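Local coordinates for protein N-acyl-D-glutamate deacylase (Bordetella bronchiseptica, PDB 3GIP) that hydrolyses N-acyl-D-glutamate to D-glutamate and a carboxylate, as a zinc-binding member of the amidohydrolase superfamily, at residues Ile281-Gly286 with Thr382-Arg387. Residues are numbered along the deposited sequence; the frame is centred on the assembly and turned at random.
Sequences IYPYPG and TRVLGR. With FMT (formic acid), chain D.
Pro283, Tyr284, Arg383 and Val384 make a buried contact between the loop that follows barrel strand 277-281 and one side of helix 376-391. Arg383 carries the polar part. Its CG points away from the backbone N (chi1 -172°) and the chain runs extended to NE, reaching off the helix and past the proline ring. Its NE then donates to Pro283 O at 3.0 Å; the oxygen lies in the guanidinium plane, although the N-H points well off line at 135°. That carbonyl belongs to an inverse gamma turn centred on Pro283, which brings Tyr284 N back to Tyr282 O in a weak bond. On the way, Arg383 CD sits over one face of the Tyr284 ring, 3.7 Å from its centroid and displaced toward the rim, a CH-pi contact made by CD rather than by the guanidinium. Arg383 NH1 is in turn taken up by a salt bridge to Asp438. The pyrrolidine ring of Pro283 fits against the helix, its CG 3.7 Å from Val384 CG2 and 3.8 Å from Arg383 CB. On the same loop, Tyr282 OH donates at 2.6 Å to O2 of a formate, probably from the crystallisation liquor, that Lys250, Arg376 and Ser288 N also bind, and the tyrosine packs on the zinc ligand His248. The arrangement is that of a strand-end loop in the TIM barrel of amidohydrolases, packed against a surrounding helix, with the Tyr284 side chain about 14 Å from the zinc ion.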
ATOM      1  N   ILE A 281       7.268   4.167   0.581  1.00 11.25           N
ATOM      2  CA  ILE A 281       8.269   3.127   0.384  1.00 12.69           C
ATOM      3  C   ILE A 281       7.997   1.959   1.319  1.00 12.15           C
ATOM      4  O   ILE A 281       7.199   2.065   2.255  1.00 12.08           O
ATOM      5  CB  ILE A 281       9.718   3.623   0.719  1.00 11.80           C
ATOM      6  CG1 ILE A 281       9.815   4.071   2.185  1.00 13.27           C
ATOM      7  CG2 ILE A 281      10.125   4.746  -0.204  1.00 12.97           C
ATOM      8  CD1 ILE A 281      10.184   2.963   3.181  1.00 12.90           C
ATOM      9  N   TYR A 282       8.644   0.835   1.029  1.00 12.55           N
ATOM     10  CA  TYR A 282       8.611  -0.323   1.908  1.00 11.70           C
ATOM     11  C   TYR A 282      10.095  -0.382   2.282  1.00 11.67           C
ATOM     12  O   TYR A 282      10.959  -0.054   1.468  1.00 11.50           O
ATOM     13  CB  TYR A 282       8.114  -1.601   1.205  1.00 12.53           C
ATOM     14  CG  TYR A 282       8.632  -1.845  -0.187  1.00 12.24           C
ATOM     15  CD1 TYR A 282       9.916  -2.346  -0.401  1.00 12.62           C
ATOM     16  CD2 TYR A 282       7.830  -1.591  -1.298  1.00 12.44           C
ATOM     17  CE1 TYR A 282      10.388  -2.588  -1.686  1.00 12.00           C
ATOM     18  CE2 TYR A 282       8.288  -1.826  -2.585  1.00 13.00           C
ATOM     19  CZ  TYR A 282       9.569  -2.325  -2.774  1.00 13.41           C
ATOM     20  OH  TYR A 282      10.025  -2.556  -4.047  1.00 13.18           O
ATOM     21  N   PRO A 283      10.405  -0.765   3.527  1.00 11.84           N
ATOM     22  CA  PRO A 283      11.788  -0.837   4.016  1.00 11.93           C
ATOM     23  C   PRO A 283      12.651  -2.020   3.595  1.00 11.11           C
ATOM     24  O   PRO A 283      13.162  -2.743   4.447  1.00 12.87           O
ATOM     25  CB  PRO A 283      11.599  -0.768   5.524  1.00 12.20           C
ATOM     26  CG  PRO A 283      10.369  -1.614   5.709  1.00 12.08           C
ATOM     27  CD  PRO A 283       9.454  -1.128   4.593  1.00 12.07           C
ATOM     28  N   TYR A 284      12.827  -2.200   2.285  1.00 11.44           N
ATOM     29  CA  TYR A 284      13.633  -3.296   1.745  1.00 11.76           C
ATOM     30  C   TYR A 284      14.321  -2.855   0.456  1.00 11.85           C
ATOM     31  O   TYR A 284      13.773  -2.054  -0.306  1.00 11.60           O
ATOM     32  CB  TYR A 284      12.760  -4.513   1.429  1.00 11.03           C
ATOM     33  CG  TYR A 284      11.937  -5.027   2.585  1.00 11.07           C
ATOM     34  CD1 TYR A 284      12.361  -6.115   3.352  1.00 10.90           C
ATOM     35  CD2 TYR A 284      10.711  -4.445   2.894  1.00 11.95           C
ATOM     36  CE1 TYR A 284      11.572  -6.610   4.395  1.00 11.29           C
ATOM     37  CE2 TYR A 284       9.924  -4.924   3.932  1.00 12.35           C
ATOM     38  CZ  TYR A 284      10.353  -6.006   4.677  1.00 12.00           C
ATOM     39  OH  TYR A 284       9.552  -6.494   5.683  1.00 13.09           O
ATOM     40  N   PRO A 285      15.526  -3.387   0.188  1.00 12.54           N
ATOM     41  CA  PRO A 285      16.281  -3.040  -1.019  1.00 12.74           C
ATOM     42  C   PRO A 285      16.025  -3.970  -2.203  1.00 12.28           C
ATOM     43  O   PRO A 285      16.845  -4.068  -3.110  1.00 12.13           O
ATOM     44  CB  PRO A 285      17.720  -3.109  -0.539  1.00 12.83           C
ATOM     45  CG  PRO A 285      17.676  -4.313   0.340  1.00 12.84           C
ATOM     46  CD  PRO A 285      16.386  -4.117   1.140  1.00 13.31           C
ATOM     47  N   GLY A 286      14.892  -4.664  -2.174  1.00 12.30           N
ATOM     48  CA  GLY A 286      14.533  -5.553  -3.262  1.00 12.64           C
ATOM     49  C   GLY A 286      13.067  -5.344  -3.588  1.00 12.04           C
ATOM     50  O   GLY A 286      12.261  -5.134  -2.686  1.00 11.90           O
ATOM     51  N   THR A 382       6.526  -2.941  10.965  1.00 12.16           N
ATOM     52  CA  THR A 382       7.331  -3.238  12.137  1.00 12.22           C
ATOM     53  C   THR A 382       8.825  -3.164  11.808  1.00 12.52           C
ATOM     54  O   THR A 382       9.648  -2.931  12.696  1.00 14.15           O
ATOM     55  CB  THR A 382       6.953  -4.611  12.691  1.00 13.45           C
ATOM     56  OG1 THR A 382       6.897  -5.551  11.613  1.00 13.51           O
ATOM     57  CG2 THR A 382       5.583  -4.542  13.369  1.00 15.20           C
ATOM     58  N   ARG A 383       9.181  -3.349  10.539  1.00 12.33           N
ATOM     59  CA  ARG A 383      10.584  -3.246  10.153  1.00 13.26           C
ATOM     60  C   ARG A 383      10.959  -1.766  10.202  1.00 13.39           C
ATOM     61  O   ARG A 383      12.085  -1.411  10.550  1.00 14.09           O
ATOM     62  CB  ARG A 383      10.813  -3.809   8.746  1.00 13.38           C
ATOM     63  CG  ARG A 383      12.287  -3.907   8.344  1.00 13.76           C
ATOM     64  CD  ARG A 383      12.432  -4.632   7.012  1.00 14.36           C
ATOM     65  NE  ARG A 383      13.815  -4.778   6.555  1.00 16.19           N
ATOM     66  CZ  ARG A 383      14.695  -5.643   7.053  1.00 18.13           C
ATOM     67  NH1 ARG A 383      14.354  -6.457   8.043  1.00 20.46           N
ATOM     68  NH2 ARG A 383      15.921  -5.708   6.544  1.00 20.91           N
ATOM     69  N   VAL A 384      10.019  -0.889   9.855  1.00 12.66           N
ATOM     70  CA  VAL A 384      10.317   0.534   9.927  1.00 13.14           C
ATOM     71  C   VAL A 384      10.520   0.915  11.393  1.00 13.46           C
ATOM     72  O   VAL A 384      11.496   1.577  11.735  1.00 13.89           O
ATOM     73  CB  VAL A 384       9.181   1.396   9.325  1.00 12.14           C
ATOM     74  CG1 VAL A 384       9.407   2.867   9.660  1.00 12.70           C
ATOM     75  CG2 VAL A 384       9.144   1.209   7.805  1.00 13.44           C
ATOM     76  N   LEU A 385       9.614   0.479  12.265  1.00 12.65           N
ATOM     77  CA  LEU A 385       9.727   0.815  13.682  1.00 13.23           C
ATOM     78  C   LEU A 385      10.959   0.227  14.356  1.00 13.74           C
ATOM     79  O   LEU A 385      11.577   0.875  15.199  1.00 14.87           O
ATOM     80  CB  LEU A 385       8.476   0.367  14.435  1.00 13.46           C
ATOM     81  CG  LEU A 385       7.182   1.007  13.930  1.00 13.61           C
ATOM     82  CD1 LEU A 385       6.013   0.466  14.731  1.00 17.29           C
ATOM     83  CD2 LEU A 385       7.267   2.522  14.053  1.00 16.75           C
ATOM     84  N   GLY A 386      11.316  -0.996  13.983  1.00 13.02           N
ATOM     85  CA  GLY A 386      12.468  -1.632  14.596  1.00 13.90           C
ATOM     86  C   GLY A 386      13.813  -1.354  13.951  1.00 15.14           C
ATOM     87  O   GLY A 386      14.776  -1.030  14.644  1.00 16.38           O
ATOM     88  N   ARG A 387      13.883  -1.471  12.630  1.00 14.03           N
ATOM     89  CA  ARG A 387      15.137  -1.274  11.902  1.00 13.17           C
ATOM     90  C   ARG A 387      15.437   0.181  11.547  1.00 14.27           C
ATOM     91  O   ARG A 387      16.552   0.660  11.751  1.00 14.86           O
ATOM     92  CB  ARG A 387      15.113  -2.132  10.628  1.00 15.12           C
ATOM     93  CG  ARG A 387      16.404  -2.181   9.805  1.00 16.15           C
ATOM     94  CD  ARG A 387      16.179  -3.069   8.574  1.00 18.66           C
ATOM     95  NE  ARG A 387      17.351  -3.213   7.709  1.00 21.02           N
ATOM     96  CZ  ARG A 387      18.336  -4.084   7.915  1.00 23.14           C
ATOM     97  NH1 ARG A 387      18.302  -4.895   8.965  1.00 23.00           N
ATOM     98  NH2 ARG A 387      19.348  -4.158   7.059  1.00 24.51           N
TER
HETATM   99  C   FMT D 482       7.760  -3.079  -6.466  1.00 14.73           C
HETATM  100  O1  FMT D 482       7.791  -4.158  -5.928  1.00 13.65           O
HETATM  101  O2  FMT D 482       8.322  -2.024  -5.869  1.00 14.98           O